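Local coordinates for protein aminopeptidase YwaD (Bacillus subtilis, PDB 6HC6) that catalyses the release of a range of N-terminal amino acids from peptides as a secreted aminopeptidase that binds two zinc ions per subunit, at residues Y246-H250 with S371-F376; L313-V318 with A379-S383; Q90-P95 with L299-Y304. Residues are numbered along the deposited sequence.

Contact 1 (Y246-H250 with S371-F376); sequences YVTAH and SDHVPF. With ZN (zinc ion), chain D.
In this M28 zinc-peptidase fold, 246-250 is the C-terminal part of a central parallel strand, and 371-376 is a loop running into helix 373-378, which covers one face of the sheet. Strand 246-250 has regular beta-strand backbone angles and points Tyr246, Thr248 and His250 at the other segment. The chains run in opposite senses: the CA atoms of Tyr246 and Phe376 lie 9.4 Å apart, those of Ala249 and Asp372 7.2 Å. Ser371 O accepts a hydrogen bond from Val374 N (3.1 Å) as the helix begins. At the Tyr246 end, with both chi1 angles in m, the edge of the Phe376 ring meets the face of the Tyr246 ring (centroids 4.8 Å, planes 52°, Tyr246 CG to Phe376 CE1 3.5 Å), while Phe376 CZ reaches Thr248 CG2 at 4.5 Å. Tyr246 OH hydrogen-bonds to Ser316 OG, and Thr248 OG1 to Asn321 OD1. At the His250 end, Asp372, chi1 m, brings OD1 within 3.1 Å of His250 CB, while its OD2 hydrogen-bonds to Ser301 OG. Water 1 bridges the segments, donating to Asp372 OD1 (2.7 Å) and weakly to Ser371 OG (3.3 Å), and accepting weakly from His250 N (2.9 Å). His250, chi1 p, hydrogen-bonds through ND1 to Asp252 OD1 and through NE2 binds one zinc of the two-zinc M28 site, with Asp262 and Asp323; Asp262 binds both metals, and Glu295, His401 and Glu452 complete the second. Ser371 OG hydrogen-bonds to the zinc ligand Asp323 OD2. The zinc lies 2.2 Å from His250 NE2, 2.0 Å from water 2 and 2.1 Å from water 3.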
loop_
_atom_site.group_PDB
_atom_site.type_symbol
_atom_site.label_atom_id
_atom_site.label_comp_id
_atom_site.label_asym_id
_atom_site.label_seq_id
_atom_site.Cartn_x
_atom_site.Cartn_y
_atom_site.Cartn_z
ATOM N N TYR A 246 -15.588 -8.825 -5.733
ATOM C CA TYR A 246 -14.265 -8.909 -5.137
ATOM C C TYR A 246 -14.233 -8.122 -3.830
ATOM O O TYR A 246 -14.618 -6.952 -3.806
ATOM C CB TYR A 246 -13.198 -8.356 -6.093
ATOM C CG TYR A 246 -13.184 -8.983 -7.479
ATOM C CD1 TYR A 246 -12.321 -10.034 -7.780
ATOM C CD2 TYR A 246 -13.992 -8.488 -8.493
ATOM C CE1 TYR A 246 -12.278 -10.583 -9.028
ATOM C CE2 TYR A 246 -13.949 -9.031 -9.758
ATOM C CZ TYR A 246 -13.093 -10.084 -10.016
ATOM O OH TYR A 246 -13.041 -10.651 -11.262
ATOM N N VAL A 247 -13.775 -8.757 -2.753
ATOM C CA VAL A 247 -13.555 -8.087 -1.471
ATOM C C VAL A 247 -12.074 -8.227 -1.162
ATOM O O VAL A 247 -11.569 -9.356 -1.058
ATOM C CB VAL A 247 -14.411 -8.685 -0.341
ATOM C CG1 VAL A 247 -14.220 -7.864 0.947
ATOM C CG2 VAL A 247 -15.871 -8.717 -0.744
ATOM N N THR A 248 -11.361 -7.097 -1.084
ATOM C CA THR A 248 -9.910 -7.148 -1.201
ATOM C C THR A 248 -9.232 -6.217 -0.204
ATOM O O THR A 248 -9.799 -5.221 0.261
ATOM C CB THR A 248 -9.433 -6.817 -2.625
ATOM O OG1 THR A 248 -9.697 -5.442 -2.928
ATOM C CG2 THR A 248 -10.123 -7.710 -3.678
ATOM N N ALA A 249 -7.985 -6.559 0.104
ATOM C CA ALA A 249 -7.172 -5.786 1.040
ATOM C C ALA A 249 -5.722 -6.214 0.872
ATOM O O ALA A 249 -5.461 -7.397 0.687
ATOM C CB ALA A 249 -7.628 -6.046 2.479
ATOM N N HIS A 250 -4.789 -5.270 0.939
ATOM C CA HIS A 250 -3.381 -5.644 0.844
ATOM C C HIS A 250 -2.826 -5.977 2.221
ATOM O O HIS A 250 -3.185 -5.354 3.220
ATOM C CB HIS A 250 -2.555 -4.553 0.151
ATOM C CG HIS A 250 -2.276 -3.323 0.975
ATOM N ND1 HIS A 250 -1.141 -3.187 1.748
ATOM C CD2 HIS A 250 -2.914 -2.130 1.042
ATOM C CE1 HIS A 250 -1.128 -1.995 2.320
ATOM N NE2 HIS A 250 -2.177 -1.314 1.881
ATOM N N SER A 371 -4.533 2.566 -4.136
ATOM C CA SER A 371 -4.743 1.288 -3.464
ATOM C C SER A 371 -5.265 0.303 -4.494
ATOM O O SER A 371 -5.377 0.621 -5.679
ATOM C CB SER A 371 -5.693 1.401 -2.266
ATOM O OG SER A 371 -5.584 0.213 -1.483
ATOM N N ASP A 372 -5.594 -0.897 -4.036
ATOM C CA ASP A 372 -5.794 -2.009 -4.950
ATOM C C ASP A 372 -7.109 -1.951 -5.717
ATOM O O ASP A 372 -7.326 -2.787 -6.594
ATOM C CB ASP A 372 -5.684 -3.319 -4.169
ATOM C CG ASP A 372 -4.275 -3.561 -3.671
ATOM O OD1 ASP A 372 -4.125 -3.757 -2.456
ATOM O OD2 ASP A 372 -3.320 -3.561 -4.494
ATOM N N HIS A 373 -7.979 -0.983 -5.437
ATOM C CA HIS A 373 -9.136 -0.801 -6.300
ATOM C C HIS A 373 -8.742 -0.266 -7.669
ATOM O O HIS A 373 -9.540 -0.351 -8.605
ATOM C CB HIS A 373 -10.130 0.163 -5.654
ATOM C CG HIS A 373 -9.581 1.540 -5.441
ATOM N ND1 HIS A 373 -8.450 1.786 -4.689
ATOM C CD2 HIS A 373 -10.014 2.749 -5.872
ATOM C CE1 HIS A 373 -8.210 3.085 -4.672
ATOM N NE2 HIS A 373 -9.143 3.691 -5.387
ATOM N N VAL A 374 -7.538 0.276 -7.810
ATOM C CA VAL A 374 -7.204 1.020 -9.022
ATOM C C VAL A 374 -7.089 0.071 -10.211
ATOM O O VAL A 374 -7.636 0.383 -11.272
ATOM C CB VAL A 374 -5.926 1.857 -8.837
ATOM C CG1 VAL A 374 -5.454 2.422 -10.176
ATOM C CG2 VAL A 374 -6.180 2.993 -7.847
ATOM N N PRO A 375 -6.392 -1.071 -10.119
ATOM C CA PRO A 375 -6.367 -1.975 -11.286
ATOM C C PRO A 375 -7.745 -2.462 -11.698
ATOM O O PRO A 375 -7.987 -2.680 -12.897
ATOM C CB PRO A 375 -5.472 -3.130 -10.808
ATOM C CG PRO A 375 -4.571 -2.497 -9.824
ATOM C CD PRO A 375 -5.422 -1.493 -9.098
ATOM N N PHE A 376 -8.657 -2.653 -10.744
ATOM C CA PHE A 376 -10.024 -3.020 -11.105
ATOM C C PHE A 376 -10.680 -1.906 -11.901
ATOM O O PHE A 376 -11.295 -2.150 -12.944
ATOM C CB PHE A 376 -10.831 -3.339 -9.846
ATOM C CG PHE A 376 -10.467 -4.650 -9.224
ATOM C CD1 PHE A 376 -11.063 -5.831 -9.662
ATOM C CD2 PHE A 376 -9.498 -4.713 -8.234
ATOM C CE1 PHE A 376 -10.724 -7.045 -9.101
ATOM C CE2 PHE A 376 -9.143 -5.930 -7.668
ATOM C CZ PHE A 376 -9.768 -7.104 -8.099
HETATM ZN ZN ZN D . -2.662 0.756 2.273
HETATM O O HOH W 1 -5.816 -2.966 -0.560
HETATM O O HOH W 2 -2.872 2.729 2.041
HETATM O O HOH W 3 -0.913 1.272 1.300
#

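Contact 2 (L313-V318 with A379-S383); sequences LKRSEV and AGIDS
This is a mainly apolar contact with one bridging water, where two neighbouring parallel strands of the M28 alpha/beta sheet start side by side, away from the zinc site. Segment 313-318 leaves helix 310-315 and enters strand 316-322; segment 379-383 follows helix 373-378 and leads into strand 382-389. In the first the helix passes straight into the strand, and Ser316 N still reaches Leu313 O (3.1 Å); in the second a short turn, Ala379-Ile381, intervenes, and Gly380 closes a Schellman motif with phi/psi 91/12, where a side chain would be jammed against the preceding carbonyl. The CA atoms of Leu313 and Ala379 lie 7.7 Å apart, closing to 4.8 Å between Val318 and Asp382. Ile381, chi1 m and chi2 t, fills the gap between. Its CD1 touches Ser316 CB (3.5 Å) and Leu313 CD2 (4.0 Å); its CG2 lies 4.0 Å from both Glu317 C and Val318 N, a buried amide without a polar partner. Leu313 CD2 also meets Ala379 CB at 4.2 Å. Glu317, with phi/psi -104/-53, kinks the incoming strand; its CA-to-CB bond points away, and OE1 forms a salt bridge with Lys284 NZ. Ser316 OG hydrogen-bonds to Glu312 O and Tyr246 OH, and Asp382 OD2 to Tyr346 N. Where the strands are still apart, water 4 accepts from Asp382 N at 3.0 Å and lies 2.9 Å from Glu317 O. Beyond it they draw together, the pairing continuing with a backbone hydrogen bond between Asp382 and Asn319, and Val318 CA makes a CA-H...O contact with Asp382 O at 3.3 Å.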
loop_
_atom_site.group_PDB
_atom_site.type_symbol
_atom_site.label_atom_id
_atom_site.label_comp_id
_atom_site.label_asym_id
_atom_site.label_seq_id
_atom_site.Cartn_x
_atom_site.Cartn_y
_atom_site.Cartn_z
ATOM N N LEU A 313 -13.552 -10.956 -16.811
ATOM C CA LEU A 313 -13.736 -9.510 -16.827
ATOM C C LEU A 313 -15.176 -9.147 -17.155
ATOM O O LEU A 313 -15.759 -8.259 -16.525
ATOM C CB LEU A 313 -12.775 -8.860 -17.829
ATOM C CG LEU A 313 -11.293 -8.915 -17.453
ATOM C CD1 LEU A 313 -10.436 -8.350 -18.577
ATOM C CD2 LEU A 313 -11.051 -8.151 -16.153
ATOM N N LYS A 314 -15.767 -9.818 -18.147
ATOM C CA LYS A 314 -17.164 -9.547 -18.475
ATOM C C LYS A 314 -18.084 -9.863 -17.302
ATOM O O LYS A 314 -19.082 -9.167 -17.090
ATOM C CB LYS A 314 -17.581 -10.338 -19.711
ATOM C CG LYS A 314 -16.774 -9.994 -20.949
ATOM C CD LYS A 314 -16.604 -8.487 -21.097
ATOM C CE LYS A 314 -15.450 -8.151 -22.031
ATOM N NZ LYS A 314 -14.125 -8.466 -21.426
ATOM N N ARG A 315 -17.764 -10.905 -16.523
ATOM C CA ARG A 315 -18.581 -11.263 -15.367
ATOM C C ARG A 315 -18.293 -10.399 -14.148
ATOM O O ARG A 315 -19.038 -10.486 -13.168
ATOM C CB ARG A 315 -18.372 -12.729 -14.946
ATOM C CG ARG A 315 -18.522 -13.781 -15.998
ATOM C CD ARG A 315 -18.668 -15.147 -15.324
ATOM N NE ARG A 315 -17.407 -15.812 -14.983
ATOM C CZ ARG A 315 -17.104 -16.294 -13.776
ATOM N NH1 ARG A 315 -17.948 -16.163 -12.768
ATOM N NH2 ARG A 315 -15.942 -16.902 -13.570
ATOM N N SER A 316 -17.231 -9.594 -14.170
ATOM C CA SER A 316 -16.795 -8.890 -12.971
ATOM C C SER A 316 -17.716 -7.718 -12.679
ATOM O O SER A 316 -17.915 -6.848 -13.531
ATOM C CB SER A 316 -15.366 -8.396 -13.139
ATOM O OG SER A 316 -14.457 -9.480 -13.195
ATOM N N GLU A 317 -18.261 -7.681 -11.464
ATOM C CA GLU A 317 -19.290 -6.709 -11.129
ATOM C C GLU A 317 -18.773 -5.563 -10.277
ATOM O O GLU A 317 -18.966 -4.394 -10.630
ATOM C CB GLU A 317 -20.452 -7.399 -10.406
ATOM C CG GLU A 317 -21.590 -6.465 -10.041
ATOM C CD GLU A 317 -22.730 -7.202 -9.376
ATOM O OE1 GLU A 317 -23.194 -8.198 -9.954
ATOM O OE2 GLU A 317 -23.137 -6.803 -8.265
ATOM N N VAL A 318 -18.119 -5.865 -9.162
ATOM C CA VAL A 318 -17.804 -4.830 -8.190
ATOM C C VAL A 318 -16.623 -5.305 -7.351
ATOM O O VAL A 318 -16.472 -6.504 -7.093
ATOM C CB VAL A 318 -19.062 -4.510 -7.341
ATOM C CG1 VAL A 318 -19.600 -5.763 -6.667
ATOM C CG2 VAL A 318 -18.769 -3.516 -6.319
ATOM N N ALA A 379 -9.537 -1.719 -15.442
ATOM C CA ALA A 379 -10.116 -2.782 -16.253
ATOM C C ALA A 379 -11.609 -2.598 -16.492
ATOM O O ALA A 379 -12.229 -3.451 -17.141
ATOM C CB ALA A 379 -9.866 -4.143 -15.598
ATOM N N GLY A 380 -12.192 -1.513 -15.992
ATOM C CA GLY A 380 -13.587 -1.202 -16.217
ATOM C C GLY A 380 -14.544 -1.749 -15.185
ATOM O O GLY A 380 -15.759 -1.732 -15.418
ATOM N N ILE A 381 -14.041 -2.242 -14.062
ATOM C CA ILE A 381 -14.860 -2.858 -13.029
ATOM C C ILE A 381 -15.127 -1.811 -11.960
ATOM O O ILE A 381 -14.192 -1.163 -11.477
ATOM C CB ILE A 381 -14.152 -4.089 -12.436
ATOM C CG1 ILE A 381 -13.880 -5.131 -13.530
ATOM C CG2 ILE A 381 -14.954 -4.676 -11.292
ATOM C CD1 ILE A 381 -12.711 -6.048 -13.172
ATOM N N ASP A 382 -16.395 -1.623 -11.603
ATOM C CA ASP A 382 -16.743 -0.720 -10.506
ATOM C C ASP A 382 -15.941 -1.067 -9.259
ATOM O O ASP A 382 -15.985 -2.201 -8.782
ATOM C CB ASP A 382 -18.233 -0.839 -10.190
ATOM C CG ASP A 382 -19.120 -0.338 -11.305
ATOM O OD1 ASP A 382 -18.965 -0.808 -12.449
ATOM O OD2 ASP A 382 -20.012 0.483 -11.011
ATOM N N SER A 383 -15.226 -0.091 -8.699
ATOM C CA SER A 383 -14.406 -0.382 -7.531
ATOM C C SER A 383 -14.298 0.862 -6.670
ATOM O O SER A 383 -14.468 1.983 -7.147
ATOM C CB SER A 383 -12.993 -0.827 -7.911
ATOM O OG SER A 383 -12.260 0.259 -8.451
HETATM O O HOH W 4 -18.177 -3.429 -13.257
#

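Contact 3 (Q90-P95 with L299-Y304); sequences QRFNIP and LGSSHY
Helix 299-306 of the M28 peptidase part packs across the edge strand 86-93 of the eight-stranded sheet, a strand that precedes the PA-domain barrel in the chain. The axes of 90-93 and 299-304 cross at 111°, 9.4 Å apart at closest, with CA pairs Gln90-Tyr304 (8.0 Å), Phe92-His303 (7.2 Å) and Ile94-Leu299 (7.4 Å). The main bump is Phe92, chi1 p: one ring face packs against His303 CB and Leu299 O, and CZ drops onto Gly300 CA (3.3 Å), where a beta carbon would be a tight 3.2 Å away. His303, chi1 t, lays its ring face over Phe92 CB, a CH-pi contact 3.5 Å from the centroid; the two rings barely overlap. Leu299 fills the next hollow, its CD1 3.9 Å from Ile94 CG2 and 3.6 Å from Pro95 CD. Extended Gln90 meets the Tyr304 edge (OE1 to CD1 3.3 Å) while OE1 hydrogen-bonds to Asn229 ND2. Water 6 joins His303 NE2 (2.8 Å) to Arg91 O (3.2 Å); water 5 joins Gln90 NE2 (3.0 Å) to Tyr304 O (2.8 Å).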
loop_
_atom_site.group_PDB
_atom_site.type_symbol
_atom_site.label_atom_id
_atom_site.label_comp_id
_atom_site.label_asym_id
_atom_site.label_seq_id
_atom_site.Cartn_x
_atom_site.Cartn_y
_atom_site.Cartn_z
ATOM N N GLN A 90 -1.403 -17.226 -5.471
ATOM C CA GLN A 90 -0.962 -16.763 -6.778
ATOM C C GLN A 90 0.362 -16.027 -6.603
ATOM O O GLN A 90 0.397 -14.945 -6.018
ATOM C CB GLN A 90 -2.019 -15.858 -7.407
ATOM C CG GLN A 90 -1.597 -15.209 -8.707
ATOM C CD GLN A 90 -2.683 -14.310 -9.273
ATOM O OE1 GLN A 90 -3.001 -13.270 -8.701
ATOM N NE2 GLN A 90 -3.263 -14.717 -10.401
ATOM N N ARG A 91 1.442 -16.594 -7.137
ATOM C CA ARG A 91 2.766 -16.000 -6.978
ATOM C C ARG A 91 3.138 -15.121 -8.171
ATOM O O ARG A 91 2.695 -15.348 -9.297
ATOM C CB ARG A 91 3.814 -17.099 -6.789
ATOM C CG ARG A 91 3.468 -18.044 -5.655
ATOM C CD ARG A 91 4.622 -18.979 -5.300
ATOM N NE ARG A 91 4.239 -19.897 -4.230
ATOM C CZ ARG A 91 4.272 -19.599 -2.934
ATOM N NH1 ARG A 91 4.690 -18.407 -2.529
ATOM N NH2 ARG A 91 3.892 -20.501 -2.039
ATOM N N PHE A 92 3.947 -14.093 -7.914
ATOM C CA PHE A 92 4.384 -13.214 -8.992
ATOM C C PHE A 92 5.723 -12.590 -8.633
ATOM O O PHE A 92 6.026 -12.379 -7.459
ATOM C CB PHE A 92 3.355 -12.114 -9.282
ATOM C CG PHE A 92 2.974 -11.303 -8.081
ATOM C CD1 PHE A 92 1.957 -11.728 -7.225
ATOM C CD2 PHE A 92 3.603 -10.091 -7.820
ATOM C CE1 PHE A 92 1.594 -10.967 -6.110
ATOM C CE2 PHE A 92 3.247 -9.319 -6.703
ATOM C CZ PHE A 92 2.253 -9.761 -5.846
ATOM N N ASN A 93 6.522 -12.300 -9.658
ATOM C CA ASN A 93 7.820 -11.677 -9.447
ATOM C C ASN A 93 7.664 -10.194 -9.123
ATOM O O ASN A 93 6.749 -9.518 -9.604
ATOM C CB ASN A 93 8.712 -11.830 -10.679
ATOM C CG ASN A 93 8.991 -13.279 -11.028
ATOM O OD1 ASN A 93 8.873 -14.170 -10.190
ATOM N ND2 ASN A 93 9.387 -13.516 -12.272
ATOM N N ILE A 94 8.564 -9.688 -8.288
ATOM C CA ILE A 94 8.581 -8.259 -7.978
ATOM C C ILE A 94 10.013 -7.755 -8.134
ATOM O O ILE A 94 10.935 -8.574 -8.272
ATOM C CB ILE A 94 8.040 -7.972 -6.568
ATOM C CG1 ILE A 94 8.961 -8.562 -5.502
ATOM C CG2 ILE A 94 6.587 -8.437 -6.412
ATOM C CD1 ILE A 94 8.530 -8.232 -4.091
ATOM N N PRO A 95 10.254 -6.440 -8.127
ATOM C CA PRO A 95 11.619 -5.943 -8.358
ATOM C C PRO A 95 12.605 -6.365 -7.276
ATOM O O PRO A 95 12.241 -6.752 -6.165
ATOM C CB PRO A 95 11.445 -4.421 -8.363
ATOM C CG PRO A 95 10.037 -4.212 -8.764
ATOM C CD PRO A 95 9.278 -5.332 -8.124
ATOM N N LEU A 299 1.407 -3.993 -6.957
ATOM C CA LEU A 299 1.948 -5.045 -7.821
ATOM C C LEU A 299 1.094 -6.304 -7.792
ATOM O O LEU A 299 0.966 -6.990 -8.818
ATOM C CB LEU A 299 3.382 -5.378 -7.423
ATOM C CG LEU A 299 4.355 -4.210 -7.600
ATOM C CD1 LEU A 299 5.786 -4.699 -7.391
ATOM C CD2 LEU A 299 4.198 -3.554 -8.972
ATOM N N GLY A 300 0.516 -6.630 -6.644
ATOM C CA GLY A 300 -0.290 -7.835 -6.542
ATOM C C GLY A 300 -1.639 -7.693 -7.209
ATOM O O GLY A 300 -2.069 -8.595 -7.932
ATOM N N SER A 301 -2.328 -6.570 -6.976
ATOM C CA SER A 301 -3.614 -6.388 -7.647
ATOM C C SER A 301 -3.437 -6.189 -9.150
ATOM O O SER A 301 -4.266 -6.666 -9.940
ATOM C CB SER A 301 -4.377 -5.216 -7.016
ATOM O OG SER A 301 -3.586 -4.050 -7.024
ATOM N N SER A 302 -2.363 -5.517 -9.573
ATOM C CA SER A 302 -2.101 -5.400 -11.007
ATOM C C SER A 302 -1.877 -6.771 -11.633
ATOM O O SER A 302 -2.430 -7.079 -12.693
ATOM C CB SER A 302 -0.890 -4.501 -11.265
ATOM O OG SER A 302 -1.181 -3.159 -10.921
ATOM N N HIS A 303 -1.062 -7.611 -10.988
ATOM C CA HIS A 303 -0.866 -8.969 -11.485
ATOM C C HIS A 303 -2.191 -9.715 -11.548
ATOM O O HIS A 303 -2.504 -10.367 -12.551
ATOM C CB HIS A 303 0.112 -9.728 -10.592
ATOM C CG HIS A 303 0.404 -11.117 -11.070
ATOM N ND1 HIS A 303 1.384 -11.390 -11.999
ATOM C CD2 HIS A 303 -0.159 -12.308 -10.755
ATOM C CE1 HIS A 303 1.416 -12.691 -12.234
ATOM N NE2 HIS A 303 0.488 -13.270 -11.493
ATOM N N TYR A 304 -2.979 -9.625 -10.475
ATOM C CA TYR A 304 -4.234 -10.366 -10.401
ATOM C C TYR A 304 -5.180 -9.958 -11.521
ATOM O O TYR A 304 -5.711 -10.812 -12.246
ATOM C CB TYR A 304 -4.906 -10.146 -9.041
ATOM C CG TYR A 304 -6.182 -10.943 -8.927
ATOM C CD1 TYR A 304 -6.143 -12.286 -8.596
ATOM C CD2 TYR A 304 -7.419 -10.373 -9.223
ATOM C CE1 TYR A 304 -7.298 -13.041 -8.536
ATOM C CE2 TYR A 304 -8.589 -11.132 -9.170
ATOM C CZ TYR A 304 -8.512 -12.462 -8.816
ATOM O OH TYR A 304 -9.651 -13.235 -8.726
HETATM O O HOH W 5 -5.697 -13.565 -11.710
HETATM O O HOH W 6 0.406 -16.018 -11.405
#

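From the N terminus, 90-95 comes first and leads toward the barrel that holds the PA domain; the chain passes through that barrel and back before 299-304 closes contact 3, the longest loop. Meanwhile 246-250 has opened contact 1, so these two cross. Segment 313-318 then opens contact 2 after contact 3 has closed, leaving those two in series. Contact 1 closes at 371-376 and contact 2 almost at once at 379-383, so they cross too. Contact 1 is the middle link: it touches contact 2 through Tyr246-Ser316 and His373-Ser383, and contact 3 through Asp372-Ser301 and Tyr246-Tyr304. Together they tie an outermost strand, inner strands and covering helices into one sheet domain.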